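Local coordinates for methionine-binding lipoprotein MetQ (PDB 4GOT) that probably binds methionine and hands it to the membrane permease of the MetNPQ ABC importer, which has also been linked to methionine sulfoxide transport, at residues E87-L99 / E116-L129. Residues are numbered along the deposited sequence; the frame is centred on the assembly and turned at random.
Sequences EPFGIYSKTYKSL and EQGRMLAMLENAGL. With MSE (selenomethionine), chain B.
Phe89 and Arg119 show how a periplasmic-binding-protein fold ties a ligand's carboxylate to its core. The guanidinium lies flat on the Phe89 ring, centres 4.7 Å apart and planes 28° apart, having been carried there by a side chain extended throughout, with CG anti to the backbone N (chi1 -171°). Its edge does the polar work. NH1 donates to OXT of the bound selenomethionine at 2.8 Å and forms a salt bridge with Glu116 OE2 at 2.7 Å, while NH2 makes a weak bond to Glu87 O and pairs with Glu197. Around the ring the packing is close: Met120 CG comes obliquely to 3.2 Å from Phe89 CE2, and Met123 SE, also oblique, makes a Met-aromatic contact. Farther along, Ile91 CD1 and Met123 CE meet tip to tip. Against this buried cluster, the far margin opens at partly exposed Ala127 and the exposed Schellman glycine, Gly128, though Leu99 CD1 still presses Ala127 CB at 3.3 Å. A leucine in place of Arg119 would probably leave the ligand carboxylate and Glu197 without their cationic partner, and Glu116 with only His62. Glu87, its OE2 bonded to His85, accepts from the ligand amine through OE1, consistent with recognition of a zwitterionic amino acid.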
# COMPACT_ATOMS: atom_id res chain seq x y z
N GLU A 87 -4.05 -4.20 2.49
CA GLU A 87 -4.99 -3.07 2.41
C GLU A 87 -5.76 -3.14 1.07
O GLU A 87 -5.31 -2.62 0.07
CB GLU A 87 -4.22 -1.74 2.44
CG GLU A 87 -3.55 -1.42 3.75
CD GLU A 87 -2.60 -0.22 3.64
OE1 GLU A 87 -2.80 0.69 2.80
OE2 GLU A 87 -1.63 -0.22 4.41
N PRO A 88 -6.91 -3.84 1.03
CA PRO A 88 -7.67 -3.80 -0.23
C PRO A 88 -7.95 -2.35 -0.73
O PRO A 88 -8.49 -1.50 0.00
CB PRO A 88 -8.94 -4.56 0.12
CG PRO A 88 -8.49 -5.53 1.14
CD PRO A 88 -7.51 -4.77 1.99
N PHE A 89 -7.49 -2.09 -1.97
CA PHE A 89 -7.58 -0.83 -2.68
C PHE A 89 -9.04 -0.36 -2.84
O PHE A 89 -9.98 -1.18 -3.02
CB PHE A 89 -6.98 -1.05 -4.09
CG PHE A 89 -6.18 0.10 -4.65
CD1 PHE A 89 -5.89 1.24 -3.93
CD2 PHE A 89 -5.63 -0.04 -5.91
CE1 PHE A 89 -5.13 2.26 -4.48
CE2 PHE A 89 -4.84 0.97 -6.45
CZ PHE A 89 -4.59 2.13 -5.72
N GLY A 90 -9.22 0.95 -2.77
CA GLY A 90 -10.52 1.58 -2.94
C GLY A 90 -10.61 2.59 -4.08
O GLY A 90 -9.62 3.32 -4.42
N ILE A 91 -11.82 2.63 -4.66
CA ILE A 91 -12.27 3.68 -5.56
C ILE A 91 -13.38 4.50 -4.89
O ILE A 91 -14.29 3.93 -4.26
CB ILE A 91 -12.82 3.15 -6.89
CG1 ILE A 91 -11.78 2.22 -7.55
CG2 ILE A 91 -13.20 4.36 -7.77
CD1 ILE A 91 -12.34 1.32 -8.65
N TYR A 92 -13.27 5.82 -5.04
CA TYR A 92 -14.09 6.79 -4.33
C TYR A 92 -14.69 7.78 -5.35
O TYR A 92 -14.07 8.08 -6.38
CB TYR A 92 -13.20 7.57 -3.35
CG TYR A 92 -12.67 6.73 -2.20
CD1 TYR A 92 -11.56 5.89 -2.38
CD2 TYR A 92 -13.26 6.79 -0.94
CE1 TYR A 92 -11.07 5.12 -1.34
CE2 TYR A 92 -12.77 6.03 0.10
CZ TYR A 92 -11.67 5.20 -0.10
OH TYR A 92 -11.17 4.42 0.93
N SER A 93 -15.90 8.26 -5.07
CA SER A 93 -16.52 9.33 -5.87
C SER A 93 -17.47 10.12 -4.99
O SER A 93 -18.23 9.51 -4.27
CB SER A 93 -17.33 8.73 -7.03
OG SER A 93 -17.81 9.76 -7.86
N LYS A 94 -17.47 11.47 -5.09
CA LYS A 94 -18.53 12.27 -4.43
C LYS A 94 -19.79 12.35 -5.28
O LYS A 94 -20.82 12.78 -4.81
CB LYS A 94 -18.05 13.71 -4.18
CG LYS A 94 -16.80 13.83 -3.33
CD LYS A 94 -17.10 13.86 -1.85
CE LYS A 94 -16.13 14.77 -1.13
NZ LYS A 94 -16.29 16.23 -1.49
N THR A 95 -19.69 11.94 -6.55
CA THR A 95 -20.67 12.29 -7.58
C THR A 95 -21.41 11.04 -8.13
O THR A 95 -22.55 11.15 -8.49
CB THR A 95 -20.00 13.12 -8.73
OG1 THR A 95 -18.83 12.46 -9.20
CG2 THR A 95 -19.55 14.51 -8.22
N TYR A 96 -20.76 9.87 -8.17
CA TYR A 96 -21.43 8.64 -8.59
C TYR A 96 -21.37 7.56 -7.50
O TYR A 96 -20.40 7.42 -6.76
CB TYR A 96 -20.76 8.11 -9.85
CG TYR A 96 -20.94 9.01 -11.03
CD1 TYR A 96 -22.08 8.92 -11.84
CD2 TYR A 96 -19.99 9.98 -11.33
CE1 TYR A 96 -22.25 9.76 -12.93
CE2 TYR A 96 -20.15 10.84 -12.42
CZ TYR A 96 -21.28 10.72 -13.21
OH TYR A 96 -21.44 11.54 -14.28
N LYS A 97 -22.41 6.74 -7.48
CA LYS A 97 -22.65 5.75 -6.42
C LYS A 97 -21.96 4.42 -6.70
O LYS A 97 -21.66 3.65 -5.79
CB LYS A 97 -24.16 5.54 -6.26
CG LYS A 97 -24.60 5.23 -4.84
CD LYS A 97 -24.33 6.39 -3.88
CE LYS A 97 -24.76 6.01 -2.46
NZ LYS A 97 -24.42 7.06 -1.46
N SER A 98 -21.70 4.15 -7.98
CA SER A 98 -21.01 2.93 -8.37
C SER A 98 -20.37 3.07 -9.76
O SER A 98 -20.68 3.99 -10.51
CB SER A 98 -21.98 1.74 -8.35
OG SER A 98 -22.91 1.92 -9.34
N LEU A 99 -19.48 2.16 -10.12
CA LEU A 99 -18.78 2.27 -11.40
C LEU A 99 -19.73 2.04 -12.60
O LEU A 99 -19.52 2.61 -13.68
CB LEU A 99 -17.55 1.32 -11.46
CG LEU A 99 -16.35 1.43 -10.53
CD1 LEU A 99 -15.51 0.15 -10.67
CD2 LEU A 99 -15.52 2.71 -10.81
N GLU A 116 1.69 0.17 -9.25
CA GLU A 116 0.28 -0.14 -9.01
C GLU A 116 -0.62 0.09 -10.23
O GLU A 116 -1.82 0.04 -10.09
CB GLU A 116 -0.25 0.65 -7.83
CG GLU A 116 0.34 0.17 -6.51
CD GLU A 116 -0.52 0.54 -5.31
OE1 GLU A 116 -1.08 1.67 -5.32
OE2 GLU A 116 -0.64 -0.32 -4.38
N GLN A 117 -0.05 0.33 -11.41
CA GLN A 117 -0.89 0.59 -12.58
C GLN A 117 -1.78 -0.61 -12.92
O GLN A 117 -2.94 -0.42 -13.27
CB GLN A 117 -0.06 0.98 -13.80
CG GLN A 117 0.71 2.30 -13.62
CD GLN A 117 -0.17 3.52 -13.37
OE1 GLN A 117 -0.16 4.11 -12.26
NE2 GLN A 117 -0.96 3.88 -14.38
N GLY A 118 -1.23 -1.82 -12.83
CA GLY A 118 -2.02 -3.04 -13.07
C GLY A 118 -3.07 -3.30 -11.99
O GLY A 118 -4.18 -3.78 -12.27
N ARG A 119 -2.75 -2.95 -10.74
CA ARG A 119 -3.68 -3.13 -9.60
C ARG A 119 -4.98 -2.30 -9.81
O ARG A 119 -6.07 -2.79 -9.64
CB ARG A 119 -2.99 -2.70 -8.30
CG ARG A 119 -3.74 -3.04 -7.03
CD ARG A 119 -3.02 -2.54 -5.79
NE ARG A 119 -3.70 -3.05 -4.61
CZ ARG A 119 -3.41 -2.71 -3.36
NH1 ARG A 119 -2.45 -1.84 -3.06
NH2 ARG A 119 -4.13 -3.26 -2.38
N MSE A 120 -4.81 -1.03 -10.14
CA MSE A 120 -5.91 -0.13 -10.52
C MSE A 120 -6.72 -0.58 -11.73
O MSE A 120 -7.95 -0.70 -11.66
CB MSE A 120 -5.33 1.28 -10.78
CG MSE A 120 -4.72 1.85 -9.54
SE MSE A 120 -3.81 3.51 -9.87
CE MSE A 120 -1.90 3.16 -9.85
N LEU A 121 -6.04 -0.89 -12.83
CA LEU A 121 -6.74 -1.31 -14.03
C LEU A 121 -7.52 -2.63 -13.84
O LEU A 121 -8.56 -2.84 -14.49
CB LEU A 121 -5.77 -1.41 -15.23
CG LEU A 121 -5.10 -0.07 -15.60
CD1 LEU A 121 -4.21 -0.30 -16.80
CD2 LEU A 121 -6.10 1.08 -15.81
N ALA A 122 -7.03 -3.49 -12.95
CA ALA A 122 -7.62 -4.82 -12.73
C ALA A 122 -8.98 -4.64 -12.06
O ALA A 122 -9.90 -5.41 -12.32
CB ALA A 122 -6.72 -5.71 -11.88
N MSE A 123 -9.10 -3.63 -11.20
CA MSE A 123 -10.39 -3.29 -10.59
C MSE A 123 -11.41 -2.81 -11.61
O MSE A 123 -12.58 -3.14 -11.49
CB MSE A 123 -10.23 -2.20 -9.53
CG MSE A 123 -9.58 -2.73 -8.28
SE MSE A 123 -9.49 -1.43 -6.88
CE MSE A 123 -11.37 -1.55 -6.28
N LEU A 124 -10.97 -2.02 -12.58
CA LEU A 124 -11.84 -1.58 -13.65
C LEU A 124 -12.20 -2.76 -14.56
O LEU A 124 -13.30 -2.81 -15.04
CB LEU A 124 -11.23 -0.47 -14.47
CG LEU A 124 -10.77 0.80 -13.71
CD1 LEU A 124 -10.31 1.88 -14.69
CD2 LEU A 124 -11.89 1.32 -12.82
N GLU A 125 -11.29 -3.70 -14.79
CA GLU A 125 -11.59 -4.82 -15.67
C GLU A 125 -12.60 -5.76 -14.98
O GLU A 125 -13.54 -6.25 -15.61
CB GLU A 125 -10.31 -5.56 -16.09
CG GLU A 125 -10.58 -6.76 -17.01
CD GLU A 125 -9.31 -7.46 -17.49
OE1 GLU A 125 -8.40 -7.72 -16.65
OE2 GLU A 125 -9.23 -7.76 -18.71
N ASN A 126 -12.38 -6.00 -13.69
CA ASN A 126 -13.29 -6.78 -12.86
C ASN A 126 -14.70 -6.15 -12.79
O ASN A 126 -15.69 -6.88 -12.74
CB ASN A 126 -12.71 -6.94 -11.44
CG ASN A 126 -13.70 -7.61 -10.49
OD1 ASN A 126 -13.85 -8.83 -10.50
ND2 ASN A 126 -14.41 -6.80 -9.68
N ALA A 127 -14.78 -4.80 -12.76
CA ALA A 127 -16.07 -4.05 -12.85
C ALA A 127 -16.76 -4.10 -14.23
O ALA A 127 -17.91 -3.69 -14.36
CB ALA A 127 -15.91 -2.58 -12.40
N GLY A 128 -16.06 -4.64 -15.23
CA GLY A 128 -16.57 -4.74 -16.61
C GLY A 128 -16.46 -3.45 -17.43
O GLY A 128 -17.06 -3.33 -18.47
N LEU A 129 -15.68 -2.47 -16.97
CA LEU A 129 -15.53 -1.22 -17.72
C LEU A 129 -14.50 -1.31 -18.85
O LEU A 129 -14.67 -0.63 -19.84
CB LEU A 129 -15.13 -0.07 -16.79
CG LEU A 129 -16.05 0.28 -15.62
CD1 LEU A 129 -15.45 1.46 -14.88
CD2 LEU A 129 -17.45 0.59 -16.11
N MSE B . -0.06 0.82 1.89
CA MSE B . -0.22 0.93 0.41
C MSE B . -1.22 -0.14 -0.17
O MSE B . -1.05 -1.28 0.16
OXT MSE B . -2.15 0.08 -0.98
CB MSE B . 1.15 0.72 -0.25
CG MSE B . 1.24 1.08 -1.70
SE MSE B . 2.97 0.59 -2.52
CE MSE B . 4.12 2.15 -1.72
O HOH W 1 -2.30 -3.84 0.26